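Local coordinates for protein clan CA, family C40, NlpC/P60 superfamily cysteine peptidase (Trichomonas vaginalis, PDB 6BIO) that probably cleaves peptide bonds in bacterial peptidoglycan as a cysteine peptidase of the NlpC/P60 family, and also carries a bacterial SH3-type domain, at residues Ile105-Ile117 with Phe125-Ile137. Sequence-based numbering, arbitrary orientation.
Sequences IVRYVPANSQVTI and FYRINYRGYIGYI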
# COMPACT_ATOMS: atom_id res chain seq x y z
N ILE A 105 6.51 0.93 -29.58
CA ILE A 105 6.45 -0.50 -29.36
C ILE A 105 7.87 -1.02 -29.15
O ILE A 105 8.72 -0.95 -30.05
CB ILE A 105 5.75 -1.23 -30.51
CG1 ILE A 105 4.29 -0.81 -30.61
CG2 ILE A 105 5.80 -2.74 -30.28
CD1 ILE A 105 3.63 -1.30 -31.85
N VAL A 106 8.11 -1.63 -28.00
CA VAL A 106 9.37 -2.28 -27.73
C VAL A 106 9.36 -3.67 -28.32
O VAL A 106 10.30 -4.09 -29.02
CB VAL A 106 9.66 -2.31 -26.21
CG1 VAL A 106 10.95 -3.07 -25.93
CG2 VAL A 106 9.70 -0.91 -25.67
N ARG A 107 8.27 -4.40 -28.07
CA ARG A 107 8.16 -5.78 -28.51
C ARG A 107 6.72 -6.26 -28.41
O ARG A 107 6.05 -6.04 -27.39
CB ARG A 107 9.06 -6.64 -27.61
CG ARG A 107 9.10 -8.13 -27.83
CD ARG A 107 9.65 -8.45 -29.20
NE ARG A 107 10.23 -9.81 -29.33
CZ ARG A 107 9.54 -10.92 -29.64
NH1 ARG A 107 8.20 -10.89 -29.77
NH2 ARG A 107 10.21 -12.06 -29.78
N TYR A 108 6.26 -6.95 -29.45
CA TYR A 108 5.00 -7.68 -29.41
C TYR A 108 5.16 -8.91 -28.53
O TYR A 108 6.19 -9.60 -28.56
CB TYR A 108 4.64 -8.12 -30.83
CG TYR A 108 3.49 -9.05 -30.88
CD1 TYR A 108 2.18 -8.59 -30.67
CD2 TYR A 108 3.70 -10.42 -31.10
CE1 TYR A 108 1.12 -9.46 -30.71
CE2 TYR A 108 2.63 -11.30 -31.16
CZ TYR A 108 1.36 -10.82 -30.97
OH TYR A 108 0.35 -11.75 -30.99
N VAL A 109 4.16 -9.18 -27.71
CA VAL A 109 4.17 -10.33 -26.82
C VAL A 109 2.97 -11.21 -27.11
O VAL A 109 1.82 -10.78 -26.89
CB VAL A 109 4.13 -9.89 -25.34
CG1 VAL A 109 4.25 -11.09 -24.47
CG2 VAL A 109 5.24 -8.93 -25.04
N PRO A 110 3.17 -12.43 -27.63
CA PRO A 110 2.03 -13.31 -27.86
C PRO A 110 1.41 -13.75 -26.56
O PRO A 110 2.02 -13.72 -25.47
CB PRO A 110 2.62 -14.51 -28.62
CG PRO A 110 4.05 -14.42 -28.49
CD PRO A 110 4.44 -13.04 -28.06
N ALA A 111 0.15 -14.13 -26.67
CA ALA A 111 -0.53 -14.68 -25.52
C ALA A 111 0.24 -15.89 -25.00
O ALA A 111 0.90 -16.61 -25.76
CB ALA A 111 -1.96 -15.09 -25.90
N ASN A 112 0.13 -16.13 -23.70
CA ASN A 112 0.74 -17.28 -23.03
C ASN A 112 2.25 -17.22 -22.94
O ASN A 112 2.92 -18.26 -22.91
CB ASN A 112 0.39 -18.58 -23.77
CG ASN A 112 -0.43 -19.50 -22.97
OD1 ASN A 112 -0.42 -19.53 -21.74
ND2 ASN A 112 -1.20 -20.27 -23.69
N SER A 113 2.83 -16.03 -23.00
CA SER A 113 4.26 -15.84 -22.90
C SER A 113 4.69 -15.78 -21.44
O SER A 113 4.05 -15.13 -20.61
CB SER A 113 4.66 -14.53 -23.57
OG SER A 113 4.50 -14.60 -24.99
N GLN A 114 5.81 -16.40 -21.13
CA GLN A 114 6.42 -16.22 -19.82
C GLN A 114 7.12 -14.87 -19.77
O GLN A 114 7.95 -14.56 -20.63
CB GLN A 114 7.45 -17.32 -19.57
CG GLN A 114 6.95 -18.76 -19.65
CD GLN A 114 5.96 -19.09 -18.60
OE1 GLN A 114 6.13 -18.69 -17.43
NE2 GLN A 114 4.90 -19.79 -18.98
N VAL A 115 6.84 -14.08 -18.74
CA VAL A 115 7.42 -12.75 -18.56
C VAL A 115 7.79 -12.57 -17.09
O VAL A 115 7.36 -13.33 -16.20
CB VAL A 115 6.45 -11.63 -19.02
CG1 VAL A 115 5.94 -11.87 -20.47
CG2 VAL A 115 5.26 -11.48 -18.04
N THR A 116 8.58 -11.54 -16.82
CA THR A 116 8.94 -11.22 -15.44
C THR A 116 8.50 -9.80 -15.12
O THR A 116 8.91 -8.86 -15.80
CB THR A 116 10.45 -11.36 -15.25
OG1 THR A 116 10.87 -12.69 -15.59
CG2 THR A 116 10.85 -11.04 -13.81
N ILE A 117 7.71 -9.65 -14.05
CA ILE A 117 7.31 -8.33 -13.58
C ILE A 117 8.46 -7.68 -12.83
O ILE A 117 9.00 -8.24 -11.87
CB ILE A 117 6.05 -8.43 -12.69
CG1 ILE A 117 4.83 -8.84 -13.52
CG2 ILE A 117 5.83 -7.11 -11.89
CD1 ILE A 117 3.63 -9.27 -12.73
N PHE A 125 -0.44 -0.28 -16.06
CA PHE A 125 0.53 -1.16 -16.70
C PHE A 125 1.40 -1.83 -15.64
O PHE A 125 1.59 -1.29 -14.55
CB PHE A 125 1.48 -0.40 -17.64
CG PHE A 125 0.80 0.26 -18.83
CD1 PHE A 125 0.09 1.45 -18.69
CD2 PHE A 125 0.99 -0.25 -20.12
CE1 PHE A 125 -0.47 2.05 -19.81
CE2 PHE A 125 0.42 0.35 -21.22
CZ PHE A 125 -0.31 1.51 -21.06
N TYR A 126 2.00 -2.99 -15.97
CA TYR A 126 3.19 -3.50 -15.30
C TYR A 126 4.39 -3.12 -16.14
O TYR A 126 4.29 -3.02 -17.38
CB TYR A 126 3.17 -5.04 -15.17
CG TYR A 126 2.15 -5.60 -14.21
CD1 TYR A 126 2.41 -5.69 -12.84
CD2 TYR A 126 0.91 -6.03 -14.66
CE1 TYR A 126 1.50 -6.19 -11.97
CE2 TYR A 126 -0.02 -6.57 -13.78
CZ TYR A 126 0.29 -6.64 -12.44
OH TYR A 126 -0.58 -7.13 -11.51
N ARG A 127 5.55 -3.04 -15.52
CA ARG A 127 6.79 -3.02 -16.26
C ARG A 127 7.34 -4.42 -16.22
O ARG A 127 7.39 -5.03 -15.16
CB ARG A 127 7.80 -2.02 -15.70
CG ARG A 127 8.95 -1.77 -16.67
CD ARG A 127 9.88 -0.61 -16.25
NE ARG A 127 10.60 -0.89 -15.04
CZ ARG A 127 11.81 -1.46 -14.99
NH1 ARG A 127 12.37 -1.69 -13.81
NH2 ARG A 127 12.43 -1.83 -16.10
N ILE A 128 7.73 -4.95 -17.40
CA ILE A 128 8.13 -6.35 -17.52
C ILE A 128 9.38 -6.49 -18.36
O ILE A 128 9.79 -5.60 -19.10
CB ILE A 128 7.03 -7.28 -18.10
CG1 ILE A 128 6.70 -6.91 -19.56
CG2 ILE A 128 5.79 -7.28 -17.25
CD1 ILE A 128 6.01 -8.00 -20.33
N ASN A 129 9.97 -7.68 -18.22
CA ASN A 129 11.00 -8.20 -19.12
C ASN A 129 10.43 -9.43 -19.81
O ASN A 129 10.05 -10.40 -19.13
CB ASN A 129 12.24 -8.59 -18.31
CG ASN A 129 13.35 -9.16 -19.16
OD1 ASN A 129 13.13 -9.98 -20.05
ND2 ASN A 129 14.55 -8.77 -18.85
N TYR A 130 10.35 -9.41 -21.15
CA TYR A 130 10.05 -10.58 -21.97
C TYR A 130 11.24 -10.80 -22.89
O TYR A 130 11.50 -9.98 -23.76
CB TYR A 130 8.79 -10.32 -22.79
CG TYR A 130 8.51 -11.39 -23.84
CD1 TYR A 130 8.37 -12.71 -23.46
CD2 TYR A 130 8.42 -11.10 -25.20
CE1 TYR A 130 8.15 -13.72 -24.38
CE2 TYR A 130 8.14 -12.11 -26.12
CZ TYR A 130 8.01 -13.40 -25.71
OH TYR A 130 7.76 -14.36 -26.69
N ARG A 131 11.96 -11.91 -22.71
CA ARG A 131 13.06 -12.28 -23.62
C ARG A 131 14.11 -11.17 -23.71
O ARG A 131 14.73 -10.99 -24.76
CB ARG A 131 12.56 -12.60 -25.05
CG ARG A 131 11.69 -13.82 -25.26
CD ARG A 131 11.25 -13.94 -26.76
NE ARG A 131 12.38 -14.10 -27.70
CZ ARG A 131 13.14 -15.18 -27.75
NH1 ARG A 131 12.91 -16.19 -26.90
NH2 ARG A 131 14.14 -15.26 -28.62
N GLY A 132 14.33 -10.40 -22.64
CA GLY A 132 15.28 -9.32 -22.67
C GLY A 132 14.71 -7.98 -23.07
O GLY A 132 15.39 -6.96 -22.92
N TYR A 133 13.48 -7.94 -23.60
CA TYR A 133 12.81 -6.70 -24.01
C TYR A 133 12.07 -6.15 -22.79
O TYR A 133 11.31 -6.88 -22.13
CB TYR A 133 11.80 -6.98 -25.12
CG TYR A 133 12.46 -7.44 -26.42
CD1 TYR A 133 12.90 -6.53 -27.36
CD2 TYR A 133 12.66 -8.77 -26.66
CE1 TYR A 133 13.52 -6.93 -28.52
CE2 TYR A 133 13.27 -9.20 -27.86
CZ TYR A 133 13.70 -8.28 -28.74
OH TYR A 133 14.30 -8.76 -29.88
N ILE A 134 12.26 -4.87 -22.51
CA ILE A 134 11.81 -4.25 -21.26
C ILE A 134 10.84 -3.12 -21.55
O ILE A 134 11.10 -2.27 -22.41
CB ILE A 134 13.03 -3.75 -20.48
CG1 ILE A 134 13.92 -4.94 -20.05
CG2 ILE A 134 12.61 -2.96 -19.25
CD1 ILE A 134 15.33 -4.53 -19.79
N GLY A 135 9.74 -3.08 -20.82
CA GLY A 135 8.81 -1.98 -20.99
C GLY A 135 7.47 -2.30 -20.35
O GLY A 135 7.37 -3.19 -19.50
N TYR A 136 6.45 -1.55 -20.78
CA TYR A 136 5.18 -1.51 -20.08
C TYR A 136 4.09 -2.26 -20.83
O TYR A 136 3.87 -2.02 -22.02
CB TYR A 136 4.76 -0.05 -19.85
CG TYR A 136 5.71 0.67 -18.91
CD1 TYR A 136 6.89 1.25 -19.36
CD2 TYR A 136 5.48 0.68 -17.53
CE1 TYR A 136 7.77 1.86 -18.50
CE2 TYR A 136 6.34 1.29 -16.67
CZ TYR A 136 7.48 1.89 -17.13
OH TYR A 136 8.33 2.47 -16.25
N ILE A 137 3.38 -3.13 -20.11
CA ILE A 137 2.29 -3.94 -20.67
C ILE A 137 1.02 -3.69 -19.88
O ILE A 137 1.04 -3.55 -18.66
CB ILE A 137 2.70 -5.43 -20.69
CG1 ILE A 137 1.75 -6.22 -21.57
CG2 ILE A 137 2.84 -6.03 -19.30
CD1 ILE A 137 2.25 -7.60 -21.91
O HOH W 1 7.70 -13.79 -29.58
O HOH W 2 6.45 -16.50 -25.88
O HOH W 3 11.09 -13.88 -20.69
O HOH W 4 11.71 -12.48 -18.30
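In the bacterial SH3 domain of this peptidase, Tyr130, at the end of strand 125-130, is inserted between strand 107-109 and strand 114-117, illustrating how one aromatic side chain can fill the gap between two strands of an SH3-like fold. The ring, swung away from the backbone N by a chi1 of 171°, lies against the type II turn Pro110-Ser113, meeting Ser113 CB with CE1 and Pro110 CD with its hydroxyl. Val109 CG1 lies over the centre of one face, 4.2 Å from the ring centroid, a CH-pi contact, while Arg131 CG covers the opposite face toward the rim. The ring edge meets Gln114 O, 3.4 Å from Tyr130 CD1. The phenol oxygen is held by two waters: one, 2.6 Å from Tyr130 OH, also donates to Ser113 OG, whose own hydrogen goes to Pro110 O; the other accepts from Arg107 NH1.

Arg107 lies between two tyrosines. Its chain, bent at chi2 (64°), puts CD over the centre of the Tyr133 ring, 3.8 Å from the centroid, and brings NH1 to the edge of the Tyr130 ring, whose CE2 lies over one guanidinium face, the planes 79° apart. NH1 also donates to Tyr108 O at 2.7 Å.

Farther along, Thr116 and Asn129 form an antiparallel hydrogen-bonded pair, with Thr116 N 3.0 Å from Asn129 O and Asn129 N returning the bond to Thr116 O. On the other face of the sheet, Val115 CG1 meets Ile128 CD1, and Ile117 CD1 sits over the Tyr126 ring. Ile95 of strand 93-96 adds to this apolar layer by touching Val109, Ile128 and Tyr130.

The chemistry thus divides: backbone bonds fix the hairpin register, apolar side chains fill the interior, and water-linked polar groups tie the Tyr130 hydroxyl to both the turn and Arg107, while the groups on its two faces probably hold the ring's rotation.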